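Local coordinates for protein class I phosphodiesterase PDEB1 (Leishmania major, PDB 2R8Q) that is a class I phosphodiesterase whose all-helical catalytic domain holds a zinc ion, a magnesium ion and a pocket occupied by 3-isobutyl-1-methylxanthine, at residues A[66-69]-A[73-76]; A[114-119]-A[128-133]; A[200-205]-A[241-246]. One frame throughout, in Å; residues are numbered along the deposited sequence.

Interaction 1. Residues A[66-69]-A[73-76]; sequences LLWN and PEKF
Trp68 and Pro73 bring the two backbones closest, with 6.0 Å between their CA atoms, where the end of helix 55-68 faces the short helix 72-75. A water bridges the two segments: it donates to Trp68 O at 2.8 Å and accepts from Glu74 N at 3.0 Å, so the Glu74 amide is linked through the water to the carbonyl of Trp68. The same water lies above one face of the indole, offset toward its rim. Leu67 O comes within 3.0 Å of Pro73 CD, a close carbonyl-to-ring approach, and Ser70 OG is its hydrogen-bonding partner. A short connection turns the chain from helix 55-68 into helix 72-75 in the all-helical catalytic domain, with Leu83 of helix 80-92 touching Leu67, Trp68 and Pro73, and Leu134 and Tyr131 of helix 127-139 meeting Leu67 and Pro73 respectively. Trp68 and Pro73 share the larger part of the contact. With CG trans to the backbone N (chi1 -178°), the indole swings across the turn and its six-membered ring meets Pro73 obliquely, CE3 lying 3.7 Å from Pro73 CB. Farther round that ring, Trp68 CH2 is 4.0 Å from Glu74 CB. Glu74 extends beyond CG and brings OE1 to 3.8 Å from Trp68 CZ2, its carboxylate turned 45° from the indole plane.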
loop_
_atom_site.group_PDB
_atom_site.type_symbol
_atom_site.label_atom_id
_atom_site.label_comp_id
_atom_site.label_asym_id
_atom_site.label_seq_id
_atom_site.Cartn_x
_atom_site.Cartn_y
_atom_site.Cartn_z
ATOM N N LEU A 66 7.630 29.269 -3.517
ATOM C CA LEU A 66 6.213 29.493 -3.757
ATOM C C LEU A 66 5.356 29.174 -2.538
ATOM O O LEU A 66 4.519 29.982 -2.137
ATOM C CB LEU A 66 5.738 28.653 -4.947
ATOM C CG LEU A 66 4.266 28.823 -5.335
ATOM C CD1 LEU A 66 4.011 30.248 -5.811
ATOM C CD2 LEU A 66 3.917 27.831 -6.435
ATOM N N LEU A 67 5.571 28.005 -1.944
ATOM C CA LEU A 67 4.778 27.606 -0.788
ATOM C C LEU A 67 5.085 28.387 0.484
ATOM O O LEU A 67 4.166 28.830 1.169
ATOM C CB LEU A 67 4.927 26.104 -0.536
ATOM C CG LEU A 67 4.387 25.212 -1.662
ATOM C CD1 LEU A 67 4.432 23.764 -1.213
ATOM C CD2 LEU A 67 2.959 25.611 -2.015
ATOM N N TRP A 68 6.359 28.575 0.810
ATOM C CA TRP A 68 6.665 29.318 2.027
ATOM C C TRP A 68 6.203 30.766 1.946
ATOM O O TRP A 68 5.604 31.290 2.889
ATOM C CB TRP A 68 8.160 29.296 2.345
ATOM C CG TRP A 68 8.438 30.022 3.624
ATOM C CD1 TRP A 68 8.958 31.278 3.764
ATOM C CD2 TRP A 68 8.085 29.584 4.940
ATOM N NE1 TRP A 68 8.941 31.652 5.088
ATOM C CE2 TRP A 68 8.409 30.631 5.831
ATOM C CE3 TRP A 68 7.519 28.409 5.453
ATOM C CZ2 TRP A 68 8.186 30.538 7.209
ATOM C CZ3 TRP A 68 7.297 28.315 6.823
ATOM C CH2 TRP A 68 7.630 29.377 7.684
ATOM N N ASN A 69 6.479 31.413 0.820
ATOM C CA ASN A 69 6.099 32.808 0.645
ATOM C C ASN A 69 4.595 33.033 0.537
ATOM O O ASN A 69 4.131 34.174 0.560
ATOM C CB ASN A 69 6.813 33.391 -0.577
ATOM C CG ASN A 69 8.295 33.611 -0.330
ATOM O OD1 ASN A 69 9.083 33.727 -1.270
ATOM N ND2 ASN A 69 8.680 33.680 0.942
ATOM N N PRO A 73 2.108 27.785 4.996
ATOM C CA PRO A 73 2.819 26.894 5.917
ATOM C C PRO A 73 2.925 27.483 7.325
ATOM O O PRO A 73 2.661 26.803 8.315
ATOM C CB PRO A 73 4.182 26.732 5.255
ATOM C CG PRO A 73 3.846 26.808 3.799
ATOM C CD PRO A 73 2.869 27.965 3.746
ATOM N N GLU A 74 3.297 28.756 7.410
ATOM C CA GLU A 74 3.437 29.410 8.706
ATOM C C GLU A 74 2.091 29.527 9.409
ATOM O O GLU A 74 1.996 29.318 10.617
ATOM C CB GLU A 74 4.046 30.804 8.545
ATOM C CG GLU A 74 4.390 31.469 9.872
ATOM C CD GLU A 74 4.915 32.881 9.706
ATOM O OE1 GLU A 74 5.897 33.070 8.959
ATOM O OE2 GLU A 74 4.347 33.803 10.329
ATOM N N LYS A 75 1.054 29.862 8.647
ATOM C CA LYS A 75 -0.285 30.009 9.205
ATOM C C LYS A 75 -0.732 28.726 9.897
ATOM O O LYS A 75 -1.405 28.763 10.930
ATOM C CB LYS A 75 -1.276 30.370 8.095
ATOM C CG LYS A 75 -2.693 30.622 8.578
ATOM C CD LYS A 75 -3.536 31.265 7.486
ATOM C CE LYS A 75 -2.959 32.616 7.076
ATOM N NZ LYS A 75 -3.735 33.266 5.985
ATOM N N PHE A 76 -0.339 27.588 9.337
ATOM C CA PHE A 76 -0.731 26.312 9.906
ATOM C C PHE A 76 0.342 25.611 10.732
ATOM O O PHE A 76 0.305 24.397 10.935
ATOM C CB PHE A 76 -1.279 25.424 8.790
ATOM C CG PHE A 76 -2.555 25.958 8.196
ATOM C CD1 PHE A 76 -3.718 25.997 8.960
ATOM C CD2 PHE A 76 -2.579 26.498 6.915
ATOM C CE1 PHE A 76 -4.883 26.573 8.464
ATOM C CE2 PHE A 76 -3.745 27.079 6.406
ATOM C CZ PHE A 76 -4.898 27.117 7.185
HETATM O O HOH W 1 4.634 30.437 5.329
#

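Interaction 2. Residues A[114-119]-A[128-133]; sequences TYLYTG and LECYVL
Leu116, Tyr117, Cys130 and Leu133 make a buried, largely apolar contact between helix 102-118 and helix 127-139, consecutive helices of the phosphodiesterase catalytic domain joined by a short connection. The pair is a roughly antiparallel helical hairpin: the short axes approach to 11.4 Å with 148° between their directions, and Leu116 and Cys130 have the nearest CA atoms. The first helix finishes in a wider pi-type turn, in which Gly119 N donates to Thr114 O at 2.7 Å.

Leu116 points its CB at the other helix and works with both methyl groups. CD2 sits 4.0 Å from Cys130 SG and 4.1 Å from Leu133 CD2, while CD1 faces the CB of Cys130. Leu133 reaches this spot with CG trans to its backbone N (chi1 180°), laying its CD2 methyl against the Leu116 fork. Leu249 of helix 239-254 touches both leucines, making this a three-helix junction.

Tyr117 comes from the flank and contacts through its hydroxyl end: OH lies 3.4 Å from Cys130 CB and 3.7 Å from Cys130 SG. Leu116 CB lies 3.7 Å from the plane of its ring, over one face and toward the rim, and the ring also meets His113. Leu72 of the short helix 72-75 touches Tyr117 too. With no hydrogen bond crossing between the two segments, their attraction probably comes mainly from dispersion and burial of methyl, methylene and sulfur surface, with the Tyr117 hydroxyl lying against Cys130, so it depends on shape fit rather than on bond direction.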
loop_
_atom_site.group_PDB
_atom_site.type_symbol
_atom_site.label_atom_id
_atom_site.label_comp_id
_atom_site.label_asym_id
_atom_site.label_seq_id
_atom_site.Cartn_x
_atom_site.Cartn_y
_atom_site.Cartn_z
ATOM N N THR A 114 -1.684 29.021 -9.325
ATOM C CA THR A 114 -2.263 29.999 -10.243
ATOM C C THR A 114 -3.784 29.884 -10.325
ATOM O O THR A 114 -4.474 30.884 -10.491
ATOM C CB THR A 114 -1.664 29.910 -11.681
ATOM O OG1 THR A 114 -2.116 28.720 -12.338
ATOM C CG2 THR A 114 -0.147 29.924 -11.623
ATOM N N TYR A 115 -4.318 28.672 -10.194
ATOM C CA TYR A 115 -5.765 28.501 -10.254
ATOM C C TYR A 115 -6.422 29.085 -9.012
ATOM O O TYR A 115 -7.470 29.728 -9.091
ATOM C CB TYR A 115 -6.137 27.018 -10.359
ATOM C CG TYR A 115 -5.771 26.352 -11.669
ATOM C CD1 TYR A 115 -5.926 24.977 -11.830
ATOM C CD2 TYR A 115 -5.281 27.090 -12.750
ATOM C CE1 TYR A 115 -5.606 24.348 -13.024
ATOM C CE2 TYR A 115 -4.955 26.466 -13.957
ATOM C CZ TYR A 115 -5.122 25.093 -14.083
ATOM O OH TYR A 115 -4.791 24.460 -15.260
ATOM N N LEU A 116 -5.799 28.851 -7.862
ATOM C CA LEU A 116 -6.318 29.335 -6.592
ATOM C C LEU A 116 -6.257 30.845 -6.434
ATOM O O LEU A 116 -7.223 31.476 -6.004
ATOM C CB LEU A 116 -5.545 28.704 -5.433
ATOM C CG LEU A 116 -5.766 27.211 -5.178
ATOM C CD1 LEU A 116 -4.761 26.729 -4.138
ATOM C CD2 LEU A 116 -7.200 26.972 -4.710
ATOM N N TYR A 117 -5.126 31.435 -6.796
ATOM C CA TYR A 117 -4.975 32.863 -6.596
ATOM C C TYR A 117 -5.126 33.759 -7.818
ATOM O O TYR A 117 -5.758 34.809 -7.734
ATOM C CB TYR A 117 -3.667 33.089 -5.833
ATOM C CG TYR A 117 -3.700 32.316 -4.525
ATOM C CD1 TYR A 117 -2.915 31.176 -4.331
ATOM C CD2 TYR A 117 -4.613 32.661 -3.525
ATOM C CE1 TYR A 117 -3.046 30.397 -3.172
ATOM C CE2 TYR A 117 -4.751 31.891 -2.370
ATOM C CZ TYR A 117 -3.969 30.762 -2.200
ATOM O OH TYR A 117 -4.137 29.994 -1.067
ATOM N N THR A 118 -4.576 33.359 -8.957
ATOM C CA THR A 118 -4.750 34.167 -10.157
ATOM C C THR A 118 -6.152 33.867 -10.687
ATOM O O THR A 118 -6.872 34.766 -11.128
ATOM C CB THR A 118 -3.701 33.819 -11.236
ATOM O OG1 THR A 118 -2.390 34.098 -10.730
ATOM C CG2 THR A 118 -3.932 34.642 -12.500
ATOM N N GLY A 119 -6.535 32.592 -10.613
ATOM C CA GLY A 119 -7.842 32.158 -11.080
ATOM C C GLY A 119 -8.965 32.347 -10.072
ATOM O O GLY A 119 -10.128 32.062 -10.370
ATOM N N LEU A 128 -7.101 26.356 4.872
ATOM C CA LEU A 128 -6.555 25.035 5.160
ATOM C C LEU A 128 -6.646 24.146 3.922
ATOM O O LEU A 128 -5.711 23.411 3.607
ATOM C CB LEU A 128 -7.311 24.378 6.323
ATOM C CG LEU A 128 -6.890 22.939 6.646
ATOM C CD1 LEU A 128 -5.407 22.893 6.979
ATOM C CD2 LEU A 128 -7.712 22.406 7.811
ATOM N N GLU A 129 -7.775 24.217 3.221
ATOM C CA GLU A 129 -7.967 23.407 2.022
ATOM C C GLU A 129 -7.019 23.833 0.906
ATOM O O GLU A 129 -6.539 22.997 0.137
ATOM C CB GLU A 129 -9.433 23.477 1.586
ATOM C CG GLU A 129 -10.335 22.833 2.632
ATOM C CD GLU A 129 -11.814 23.076 2.427
ATOM O OE1 GLU A 129 -12.193 24.110 1.835
ATOM O OE2 GLU A 129 -12.605 22.232 2.897
ATOM N N CYS A 130 -6.727 25.128 0.822
ATOM C CA CYS A 130 -5.794 25.611 -0.194
ATOM C C CYS A 130 -4.409 25.041 0.102
ATOM O O CYS A 130 -3.702 24.593 -0.805
ATOM C CB CYS A 130 -5.733 27.139 -0.192
ATOM S SG CYS A 130 -7.204 27.927 -0.876
ATOM N N TYR A 131 -4.032 25.062 1.378
ATOM C CA TYR A 131 -2.740 24.550 1.825
ATOM C C TYR A 131 -2.624 23.062 1.516
ATOM O O TYR A 131 -1.649 22.615 0.912
ATOM C CB TYR A 131 -2.585 24.797 3.331
ATOM C CG TYR A 131 -1.313 24.255 3.942
ATOM C CD1 TYR A 131 -0.064 24.566 3.400
ATOM C CD2 TYR A 131 -1.356 23.440 5.070
ATOM C CE1 TYR A 131 1.108 24.075 3.968
ATOM C CE2 TYR A 131 -0.187 22.944 5.647
ATOM C CZ TYR A 131 1.039 23.267 5.087
ATOM O OH TYR A 131 2.193 22.762 5.638
ATOM N N VAL A 132 -3.629 22.294 1.925
ATOM C CA VAL A 132 -3.623 20.859 1.677
ATOM C C VAL A 132 -3.579 20.544 0.181
ATOM O O VAL A 132 -2.886 19.624 -0.244
ATOM C CB VAL A 132 -4.855 20.187 2.321
ATOM C CG1 VAL A 132 -4.908 18.709 1.942
ATOM C CG2 VAL A 132 -4.788 20.350 3.839
ATOM N N LEU A 133 -4.305 21.314 -0.625
ATOM C CA LEU A 133 -4.309 21.077 -2.063
ATOM C C LEU A 133 -2.908 21.240 -2.657
ATOM O O LEU A 133 -2.458 20.416 -3.459
ATOM C CB LEU A 133 -5.284 22.039 -2.750
ATOM C CG LEU A 133 -5.412 21.927 -4.271
ATOM C CD1 LEU A 133 -5.855 20.515 -4.659
ATOM C CD2 LEU A 133 -6.426 22.950 -4.765
#

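Interaction 3. Residues A[200-205]-A[241-246]; sequences VAYAYR and HRRLVM
Arg205 and Arg243 have the nearest CA atoms, 9.7 Å apart, between helices 197-212 and 239-254, whose local axes stay 12.8 Å apart at closest, with 46° between their directions. At that spacing long polar side chains bridge two helices of the all-helical phosphodiesterase fold, and a cation-pi contact is the centrepiece. Arg243 is bent at both chi2 and chi3 (46° at the latter), which curls its guanidinium over one face of Tyr202. The group arrives by its edge rather than lying flat: the two planes stand 79° apart, and NH2 is the leading atom, 3.1 Å from Tyr202 CZ and so toward the hydroxyl end of the ring. Arg243 CZ is 4.8 Å from the ring centroid, an off-centre placement.

A water beside this contact accepts from Arg243 NH2 at 2.8 Å and donates to Tyr202 O, linking the guanidinium to the backbone of the first helix. It also sits over the same ring face, near the rim. Arg242 crosses Tyr202 at about a right angle, its NH2 3.3 Å from the phenolic OH. Both residues share Glu129 of helix 127-139 as the main polar partner, and Asp239 and the backbone O of Lys236 further fix the Arg242 guanidinium.

Asp209 similarly joins the other two arginines, pairing through OD1 with Arg205 NE and through OD2 with Arg243 NH1; its carboxylate probably offsets their like charges. Ala201, Tyr204 and Arg205 also pack on the second subunit, where Ile161 of that chain meets Arg205. Across the helices, the aliphatic part of Arg205 supports the guanidinium, with CG 3.9 Å from Arg243 NH1.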
loop_
_atom_site.group_PDB
_atom_site.type_symbol
_atom_site.label_atom_id
_atom_site.label_comp_id
_atom_site.label_asym_id
_atom_site.label_seq_id
_atom_site.Cartn_x
_atom_site.Cartn_y
_atom_site.Cartn_z
ATOM N N VAL A 200 -5.923 17.461 11.394
ATOM C CA VAL A 200 -4.993 16.516 10.780
ATOM C C VAL A 200 -5.785 15.423 10.070
ATOM O O VAL A 200 -5.480 15.063 8.935
ATOM C CB VAL A 200 -4.052 15.861 11.824
ATOM C CG1 VAL A 200 -3.262 14.730 11.179
ATOM C CG2 VAL A 200 -3.090 16.900 12.378
ATOM N N ALA A 201 -6.809 14.900 10.734
ATOM C CA ALA A 201 -7.631 13.857 10.130
ATOM C C ALA A 201 -8.336 14.411 8.895
ATOM O O ALA A 201 -8.464 13.725 7.877
ATOM C CB ALA A 201 -8.655 13.350 11.137
ATOM N N TYR A 202 -8.797 15.654 8.997
ATOM C CA TYR A 202 -9.484 16.314 7.890
ATOM C C TYR A 202 -8.523 16.460 6.710
ATOM O O TYR A 202 -8.875 16.184 5.560
ATOM C CB TYR A 202 -9.966 17.700 8.332
ATOM C CG TYR A 202 -10.852 18.402 7.328
ATOM C CD1 TYR A 202 -12.222 18.141 7.272
ATOM C CD2 TYR A 202 -10.321 19.330 6.429
ATOM C CE1 TYR A 202 -13.040 18.789 6.349
ATOM C CE2 TYR A 202 -11.127 19.980 5.504
ATOM C CZ TYR A 202 -12.486 19.706 5.469
ATOM O OH TYR A 202 -13.292 20.352 4.558
ATOM N N ALA A 203 -7.305 16.894 7.015
ATOM C CA ALA A 203 -6.276 17.089 5.999
ATOM C C ALA A 203 -5.926 15.793 5.275
ATOM O O ALA A 203 -5.801 15.778 4.050
ATOM C CB ALA A 203 -5.029 17.690 6.635
ATOM N N TYR A 204 -5.756 14.704 6.024
ATOM C CA TYR A 204 -5.425 13.430 5.398
ATOM C C TYR A 204 -6.535 12.944 4.475
ATOM O O TYR A 204 -6.265 12.437 3.386
ATOM C CB TYR A 204 -5.131 12.354 6.451
ATOM C CG TYR A 204 -3.686 12.310 6.891
ATOM C CD1 TYR A 204 -3.285 12.873 8.101
ATOM C CD2 TYR A 204 -2.715 11.696 6.094
ATOM C CE1 TYR A 204 -1.953 12.824 8.511
ATOM C CE2 TYR A 204 -1.381 11.642 6.493
ATOM C CZ TYR A 204 -1.008 12.206 7.705
ATOM O OH TYR A 204 0.302 12.134 8.120
ATOM N N ARG A 205 -7.785 13.091 4.899
ATOM C CA ARG A 205 -8.876 12.644 4.052
ATOM C C ARG A 205 -8.938 13.474 2.775
ATOM O O ARG A 205 -9.205 12.947 1.700
ATOM C CB ARG A 205 -10.211 12.708 4.801
ATOM C CG ARG A 205 -11.378 12.153 3.990
ATOM C CD ARG A 205 -11.019 10.802 3.383
ATOM N NE ARG A 205 -12.058 10.279 2.500
ATOM C CZ ARG A 205 -13.097 9.559 2.908
ATOM N NH1 ARG A 205 -13.241 9.266 4.196
ATOM N NH2 ARG A 205 -13.989 9.128 2.027
ATOM N N HIS A 241 -19.051 19.968 -0.945
ATOM C CA HIS A 241 -18.965 20.781 -2.147
ATOM C C HIS A 241 -17.528 21.251 -2.327
ATOM O O HIS A 241 -16.966 21.173 -3.425
ATOM C CB HIS A 241 -19.888 21.996 -2.048
ATOM C CG HIS A 241 -21.324 21.686 -2.328
ATOM N ND1 HIS A 241 -22.266 22.668 -2.552
ATOM C CD2 HIS A 241 -21.977 20.504 -2.442
ATOM C CE1 HIS A 241 -23.436 22.104 -2.792
ATOM N NE2 HIS A 241 -23.288 20.792 -2.732
ATOM N N ARG A 242 -16.932 21.737 -1.245
ATOM C CA ARG A 242 -15.562 22.215 -1.312
ATOM C C ARG A 242 -14.603 21.063 -1.602
ATOM O O ARG A 242 -13.584 21.250 -2.270
ATOM C CB ARG A 242 -15.180 22.940 -0.015
ATOM C CG ARG A 242 -16.092 24.120 0.308
ATOM C CD ARG A 242 -15.436 25.077 1.293
ATOM N NE ARG A 242 -14.886 24.359 2.437
ATOM C CZ ARG A 242 -15.608 23.857 3.433
ATOM N NH1 ARG A 242 -16.929 24.000 3.449
ATOM N NH2 ARG A 242 -15.010 23.184 4.405
ATOM N N ARG A 243 -14.930 19.867 -1.116
ATOM C CA ARG A 243 -14.068 18.716 -1.372
ATOM C C ARG A 243 -14.076 18.396 -2.862
ATOM O O ARG A 243 -13.027 18.128 -3.451
ATOM C CB ARG A 243 -14.530 17.486 -0.583
ATOM C CG ARG A 243 -13.598 16.278 -0.741
ATOM C CD ARG A 243 -12.164 16.643 -0.360
ATOM N NE ARG A 243 -12.119 17.395 0.893
ATOM C CZ ARG A 243 -12.141 16.845 2.102
ATOM N NH1 ARG A 243 -12.195 15.525 2.239
ATOM N NH2 ARG A 243 -12.136 17.620 3.178
ATOM N N LEU A 244 -15.259 18.423 -3.474
ATOM C CA LEU A 244 -15.370 18.145 -4.898
ATOM C C LEU A 244 -14.628 19.227 -5.690
ATOM O O LEU A 244 -14.057 18.954 -6.746
ATOM C CB LEU A 244 -16.842 18.076 -5.315
ATOM C CG LEU A 244 -17.132 17.776 -6.790
ATOM C CD1 LEU A 244 -16.339 16.565 -7.260
ATOM C CD2 LEU A 244 -18.624 17.535 -6.957
ATOM N N VAL A 245 -14.629 20.455 -5.179
ATOM C CA VAL A 245 -13.909 21.533 -5.846
ATOM C C VAL A 245 -12.410 21.233 -5.805
ATOM O O VAL A 245 -11.708 21.430 -6.797
ATOM C CB VAL A 245 -14.181 22.903 -5.173
ATOM C CG1 VAL A 245 -13.133 23.927 -5.621
ATOM C CG2 VAL A 245 -15.576 23.393 -5.548
ATOM N N MET A 246 -11.925 20.747 -4.664
ATOM C CA MET A 246 -10.510 20.407 -4.525
ATOM C C MET A 246 -10.129 19.305 -5.507
ATOM O O MET A 246 -9.095 19.382 -6.180
ATOM C CB MET A 246 -10.206 19.923 -3.105
ATOM C CG MET A 246 -10.305 20.986 -2.023
ATOM S SD MET A 246 -10.039 20.277 -0.370
ATOM C CE MET A 246 -8.270 20.039 -0.397
HETATM O O HOH W 2 -11.642 15.631 5.123
#

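Helix 127-139 connects all three contacts. Interactions 1 and 2, with centres 12 Å apart, touch where Phe76 CZ lies 3.3 Å from Leu128 N and Pro73 CA packs 3.8 Å from Tyr131 CE1. Interactions 2 and 3, 13 Å apart at their centres, are joined by polar bonds: Glu129 OE1 forms a salt bridge with Arg242 NE at 2.8 Å, and Glu129 OE2 a probable hydrogen bond with Tyr202 OH at 2.6 Å. Interactions 1 and 3 do not touch, their nearest atoms being about 8 Å apart. Interaction 2 comes toward the metals, the Leu133 side chain lying about 12 Å from the zinc ion, whose ligands include His140 and Asp141.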